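Side-chain contacts in uncharacterized ParM protein (Staphylococcus aureus, PDB 3JS6), which probably binds nucleotide and assembles into actin-like filaments that segregate plasmid DNA: residues A[165-170]-A[186-191]; A[169-174]-A[293-298]. All coordinates share one frame; numbering follows the deposited sequence.

Interactions 1 and 2 fasten one continuous piece of chain, the end of helix 162-169 and the loop that follows it, to two neighbouring parallel strands of a five-stranded sheet. Their centres lie about 5 Å apart. The strands are joined by probable backbone hydrogen bonds, Leu189 N to Ile295 O at 2.7 Å and Ser187 O to Ile295 N at 2.8 Å, so Val188 and Ile295 offer their side chains to the same overlying segment. Ile295 also touches Thr166 and Leu167, which merges the two contacts into one apolar layer. No nucleotide takes part in either contact, in keeping with the apo state of this crystal form.

Interaction 1 of 2, residues A[165-170]-A[186-191]; sequences GTLLDL and YSVLDF
Leu167 and Val188 form the tight centre of this contact, with Leu167 CG against Val188 CG2 at 3.6 Å. The two side chains meet at a slant: CD2 of the leucine lies 3.9 Å from Val188 CG2, while CD1 stands a little further off. The same CD2 reaches 3.9 Å from Tyr186 CB, so one methyl of Leu167 settles over the gap between two alternate residues of the strand. Leu167 leaves its backbone at an angle to the strand, yet its branched end comes close to it. Val188 divides its two methyls between neighbouring helix residues. With CG1 anti to the backbone N (chi1 176°), that methyl goes to Thr166 and leaves CG2 for Leu167.

The Thr166 side is looser: its CG2 comes no closer than 4.1 Å to Val188 CG1. Beyond Val188 the strand draws away from the helix, and Asp190, which makes no contact with the helical segment, is partly exposed. At the other end the site stays closed, as Phe181 meets the ring of Tyr186 edge-to-face and Leu167 also packs on Tyr201. Ser187, pointing to the opposite face of the strand, hydrogen-bonds Thr200 through its hydroxyl and touches Phe281 in helix 263-284.

Helix 165-169 crosses strand 186-191 at 115°, with 9.3 Å between the axes at closest approach, and no hydrogen bond spans the interface. The contact is helix-on-sheet packing on one face of a mixed sheet in 3-2-1-4-5 order, whose central strand, the first in the chain, is 185-191. Together with the ParM family assignment, this topology marks one half of the two-domain actin fold, in which a helix leads from the first domain onto the core sheet of the second.

Interaction 2 of 2, residues A[169-174]-A[293-298]; sequences DLNMEN and RIIVTG
Leu170, the first residue to leave helical backbone angles after helix 162-169, faces Ile295 in the middle of strand 293-297, their CA atoms 8.4 Å apart and no hydrogen bond linking the two segments. The closest packing is made by one leucine methyl. Leu170 CD1 sits over the fork of the isoleucine, 3.7 Å from Ile295 CG1 and 3.8 Å from Ile295 CG2, and the two side chains run past each other in opposite directions. Ile295 turns CG2 anti to its own backbone N and CG1 anti to its carbonyl carbon (chi1 -73°), which presents both branches to that methyl. The far end, CD1, bends off toward the amide of Asn171, where Asn171 ND2 approaches Ile295 CD1 only loosely at 4.5 Å. This amide nitrogen has its polar partner in Leu167 O, a hydrogen bond that ties the loop back to the last turn of the helix and holds the amide beside the apolar patch.

Leu170 also touches Glu317 of the edge strand 316-317, which neighbours strand 293-297, and Ala319 in the loop beyond it, and Asn171 packs on Tyr186 of strand 185-191. On the reverse face of strand 293-297, Val296 is packed against Phe305 and Leu308 of helix 301-311, so the strand is sandwiched between that helix and the end of helix 162-169.

Interaction 1 of 2, residues A[165-170]-A[186-191]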
loop_
_atom_site.group_PDB
_atom_site.type_symbol
_atom_site.label_atom_id
_atom_site.label_comp_id
_atom_site.label_asym_id
_atom_site.label_seq_id
_atom_site.Cartn_x
_atom_site.Cartn_y
_atom_site.Cartn_z
ATOM N N GLY A 165 -0.144 -9.865 -0.775
ATOM C CA GLY A 165 0.343 -9.373 0.495
ATOM C C GLY A 165 -0.784 -9.436 1.500
ATOM O O GLY A 165 -0.605 -9.846 2.639
ATOM N N THR A 166 -1.961 -9.025 1.056
ATOM C CA THR A 166 -3.151 -9.029 1.888
ATOM C C THR A 166 -3.504 -10.457 2.314
ATOM O O THR A 166 -3.720 -10.717 3.482
ATOM C CB THR A 166 -4.320 -8.370 1.115
ATOM O OG1 THR A 166 -3.992 -6.993 0.872
ATOM C CG2 THR A 166 -5.612 -8.431 1.911
ATOM N N LEU A 167 -3.570 -11.383 1.363
ATOM C CA LEU A 167 -3.871 -12.774 1.707
ATOM C C LEU A 167 -2.882 -13.341 2.739
ATOM O O LEU A 167 -3.270 -14.045 3.681
ATOM C CB LEU A 167 -3.842 -13.639 0.442
ATOM C CG LEU A 167 -5.115 -13.552 -0.386
ATOM C CD1 LEU A 167 -4.932 -14.248 -1.720
ATOM C CD2 LEU A 167 -6.249 -14.170 0.390
ATOM N N LEU A 168 -1.601 -13.045 2.535
ATOM C CA LEU A 168 -0.531 -13.523 3.408
ATOM C C LEU A 168 -0.580 -12.946 4.821
ATOM O O LEU A 168 -0.134 -13.589 5.778
ATOM C CB LEU A 168 0.825 -13.220 2.770
ATOM C CG LEU A 168 1.123 -14.045 1.510
ATOM C CD1 LEU A 168 2.474 -13.578 0.917
ATOM C CD2 LEU A 168 1.158 -15.531 1.843
ATOM N N ASP A 169 -1.104 -11.729 4.947
ATOM C CA ASP A 169 -1.246 -11.071 6.243
ATOM C C ASP A 169 -2.132 -11.977 7.097
ATOM O O ASP A 169 -1.863 -12.185 8.272
ATOM C CB ASP A 169 -1.922 -9.691 6.029
ATOM C CG ASP A 169 -2.253 -8.937 7.336
ATOM O OD1 ASP A 169 -1.476 -8.976 8.322
ATOM O OD2 ASP A 169 -3.304 -8.247 7.353
ATOM N N LEU A 170 -3.172 -12.535 6.483
ATOM C CA LEU A 170 -4.139 -13.367 7.194
ATOM C C LEU A 170 -4.047 -14.869 6.956
ATOM O O LEU A 170 -4.919 -15.614 7.388
ATOM C CB LEU A 170 -5.552 -12.914 6.838
ATOM C CG LEU A 170 -5.781 -11.414 7.089
ATOM C CD1 LEU A 170 -7.182 -11.031 6.677
ATOM C CD2 LEU A 170 -5.552 -11.103 8.560
ATOM N N TYR A 186 -10.081 -18.268 -2.092
ATOM C CA TYR A 186 -10.180 -17.040 -1.312
ATOM C C TYR A 186 -10.307 -15.865 -2.222
ATOM O O TYR A 186 -9.757 -15.873 -3.319
ATOM C CB TYR A 186 -8.914 -16.822 -0.478
ATOM C CG TYR A 186 -8.684 -17.867 0.572
ATOM C CD1 TYR A 186 -8.298 -19.152 0.218
ATOM C CD2 TYR A 186 -8.908 -17.587 1.920
ATOM C CE1 TYR A 186 -8.139 -20.144 1.190
ATOM C CE2 TYR A 186 -8.755 -18.567 2.896
ATOM C CZ TYR A 186 -8.371 -19.841 2.520
ATOM O OH TYR A 186 -8.211 -20.822 3.465
ATOM N N SER A 187 -10.991 -14.829 -1.753
ATOM C CA SER A 187 -11.117 -13.645 -2.566
ATOM C C SER A 187 -10.742 -12.456 -1.726
ATOM O O SER A 187 -10.942 -12.436 -0.509
ATOM C CB SER A 187 -12.543 -13.490 -3.102
ATOM O OG SER A 187 -12.851 -14.511 -4.039
ATOM N N VAL A 188 -10.133 -11.492 -2.379
ATOM C CA VAL A 188 -9.757 -10.257 -1.716
ATOM C C VAL A 188 -10.693 -9.220 -2.312
ATOM O O VAL A 188 -10.664 -8.999 -3.526
ATOM C CB VAL A 188 -8.316 -9.847 -2.035
ATOM C CG1 VAL A 188 -8.010 -8.470 -1.368
ATOM C CG2 VAL A 188 -7.354 -10.919 -1.538
ATOM N N LEU A 189 -11.525 -8.626 -1.456
ATOM C CA LEU A 189 -12.510 -7.608 -1.826
ATOM C C LEU A 189 -11.968 -6.258 -1.338
ATOM O O LEU A 189 -12.062 -5.915 -0.154
ATOM C CB LEU A 189 -13.866 -7.950 -1.157
ATOM C CG LEU A 189 -14.953 -6.865 -1.174
ATOM C CD1 LEU A 189 -15.249 -6.473 -2.613
ATOM C CD2 LEU A 189 -16.224 -7.366 -0.476
ATOM N N ASP A 190 -11.399 -5.492 -2.267
ATOM C CA ASP A 190 -10.748 -4.220 -1.958
ATOM C C ASP A 190 -11.574 -2.958 -2.310
ATOM O O ASP A 190 -11.696 -2.600 -3.479
ATOM C CB ASP A 190 -9.404 -4.230 -2.714
ATOM C CG ASP A 190 -8.527 -3.042 -2.411
ATOM O OD1 ASP A 190 -7.342 -3.123 -2.787
ATOM O OD2 ASP A 190 -8.988 -2.036 -1.823
ATOM N N PHE A 191 -12.126 -2.296 -1.294
ATOM C CA PHE A 191 -12.912 -1.073 -1.488
ATOM C C PHE A 191 -11.967 0.121 -1.566
ATOM O O PHE A 191 -11.555 0.667 -0.543
ATOM C CB PHE A 191 -13.904 -0.870 -0.333
ATOM C CG PHE A 191 -15.028 -1.859 -0.321
ATOM C CD1 PHE A 191 -14.999 -2.956 0.540
ATOM C CD2 PHE A 191 -16.110 -1.706 -1.184
ATOM C CE1 PHE A 191 -16.023 -3.880 0.546
ATOM C CE2 PHE A 191 -17.159 -2.633 -1.194
ATOM C CZ PHE A 191 -17.120 -3.720 -0.331
#

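Interaction 2 of 2, residues A[169-174]-A[293-298]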
loop_
_atom_site.group_PDB
_atom_site.type_symbol
_atom_site.label_atom_id
_atom_site.label_comp_id
_atom_site.label_asym_id
_atom_site.label_seq_id
_atom_site.Cartn_x
_atom_site.Cartn_y
_atom_site.Cartn_z
ATOM N N ASP A 169 -1.104 -11.729 4.947
ATOM C CA ASP A 169 -1.246 -11.071 6.243
ATOM C C ASP A 169 -2.132 -11.977 7.097
ATOM O O ASP A 169 -1.863 -12.185 8.272
ATOM C CB ASP A 169 -1.922 -9.691 6.029
ATOM C CG ASP A 169 -2.253 -8.937 7.336
ATOM O OD1 ASP A 169 -1.476 -8.976 8.322
ATOM O OD2 ASP A 169 -3.304 -8.247 7.353
ATOM N N LEU A 170 -3.172 -12.535 6.483
ATOM C CA LEU A 170 -4.139 -13.367 7.194
ATOM C C LEU A 170 -4.047 -14.869 6.956
ATOM O O LEU A 170 -4.919 -15.614 7.388
ATOM C CB LEU A 170 -5.552 -12.914 6.838
ATOM C CG LEU A 170 -5.781 -11.414 7.089
ATOM C CD1 LEU A 170 -7.182 -11.031 6.677
ATOM C CD2 LEU A 170 -5.552 -11.103 8.560
ATOM N N ASN A 171 -3.024 -15.335 6.259
ATOM C CA ASN A 171 -2.973 -16.778 6.035
ATOM C C ASN A 171 -1.583 -17.364 6.178
ATOM O O ASN A 171 -1.279 -18.415 5.601
ATOM C CB ASN A 171 -3.553 -17.102 4.661
ATOM C CG ASN A 171 -5.055 -16.960 4.631
ATOM O OD1 ASN A 171 -5.781 -17.868 5.033
ATOM N ND2 ASN A 171 -5.529 -15.807 4.174
HETATM N N MSE A 172 -0.758 -16.682 6.968
HETATM C CA MSE A 172 0.610 -17.126 7.184
HETATM C C MSE A 172 1.205 -16.763 8.534
HETATM O O MSE A 172 1.122 -15.611 8.993
HETATM C CB MSE A 172 1.504 -16.570 6.067
HETATM C CG MSE A 172 2.961 -16.902 6.198
HETATM SE SE MSE A 172 3.960 -16.236 4.647
HETATM C CE MSE A 172 5.654 -17.003 5.144
ATOM N N GLU A 173 1.832 -17.752 9.171
ATOM C CA GLU A 173 2.473 -17.516 10.454
ATOM C C GLU A 173 3.703 -18.422 10.500
ATOM O O GLU A 173 3.707 -19.519 9.920
ATOM C CB GLU A 173 1.509 -17.863 11.589
ATOM C CG GLU A 173 1.301 -16.757 12.620
ATOM C CD GLU A 173 0.797 -15.439 12.016
ATOM O OE1 GLU A 173 1.640 -14.629 11.561
ATOM O OE2 GLU A 173 -0.437 -15.209 11.990
ATOM N N ASN A 174 4.749 -17.945 11.160
ATOM C CA ASN A 174 5.999 -18.692 11.292
ATOM C C ASN A 174 6.538 -19.199 9.950
ATOM O O ASN A 174 7.000 -20.334 9.845
ATOM C CB ASN A 174 5.775 -19.860 12.258
ATOM C CG ASN A 174 4.949 -19.455 13.465
ATOM O OD1 ASN A 174 5.336 -18.572 14.227
ATOM N ND2 ASN A 174 3.797 -20.087 13.635
ATOM N N ARG A 293 -13.034 -17.872 2.221
ATOM C CA ARG A 293 -12.944 -16.586 2.920
ATOM C C ARG A 293 -12.865 -15.453 1.908
ATOM O O ARG A 293 -12.339 -15.606 0.809
ATOM C CB ARG A 293 -11.682 -16.536 3.803
ATOM C CG ARG A 293 -11.739 -15.603 5.035
ATOM C CD ARG A 293 -12.686 -16.168 6.126
ATOM N NE ARG A 293 -12.337 -17.542 6.506
ATOM C CZ ARG A 293 -11.337 -17.879 7.322
ATOM N NH1 ARG A 293 -10.572 -16.946 7.879
ATOM N NH2 ARG A 293 -11.075 -19.160 7.555
ATOM N N ILE A 294 -13.404 -14.317 2.288
ATOM C CA ILE A 294 -13.339 -13.130 1.470
ATOM C C ILE A 294 -12.753 -12.123 2.434
ATOM O O ILE A 294 -13.356 -11.814 3.477
ATOM C CB ILE A 294 -14.749 -12.667 1.019
ATOM C CG1 ILE A 294 -15.358 -13.693 0.056
ATOM C CG2 ILE A 294 -14.650 -11.307 0.400
ATOM C CD1 ILE A 294 -16.858 -13.465 -0.227
ATOM N N ILE A 295 -11.564 -11.634 2.120
ATOM C CA ILE A 295 -10.895 -10.659 2.963
ATOM C C ILE A 295 -11.367 -9.305 2.456
ATOM O O ILE A 295 -11.291 -9.012 1.251
ATOM C CB ILE A 295 -9.348 -10.787 2.818
ATOM C CG1 ILE A 295 -8.847 -12.059 3.515
ATOM C CG2 ILE A 295 -8.653 -9.644 3.485
ATOM C CD1 ILE A 295 -8.918 -13.284 2.726
ATOM N N VAL A 296 -11.884 -8.492 3.368
ATOM C CA VAL A 296 -12.400 -7.173 3.013
ATOM C C VAL A 296 -11.306 -6.207 3.357
ATOM O O VAL A 296 -10.910 -6.125 4.511
ATOM C CB VAL A 296 -13.654 -6.862 3.840
ATOM C CG1 VAL A 296 -14.272 -5.540 3.409
ATOM C CG2 VAL A 296 -14.639 -8.017 3.681
ATOM N N THR A 297 -10.807 -5.476 2.364
ATOM C CA THR A 297 -9.709 -4.538 2.607
ATOM C C THR A 297 -9.953 -3.192 1.884
ATOM O O THR A 297 -11.017 -2.983 1.299
ATOM C CB THR A 297 -8.366 -5.192 2.157
ATOM O OG1 THR A 297 -7.267 -4.445 2.669
ATOM C CG2 THR A 297 -8.270 -5.267 0.634
ATOM N N GLY A 298 -8.990 -2.280 1.944
ATOM C CA GLY A 298 -9.174 -0.987 1.289
ATOM C C GLY A 298 -9.715 0.067 2.239
ATOM O O GLY A 298 -10.208 -0.256 3.319
#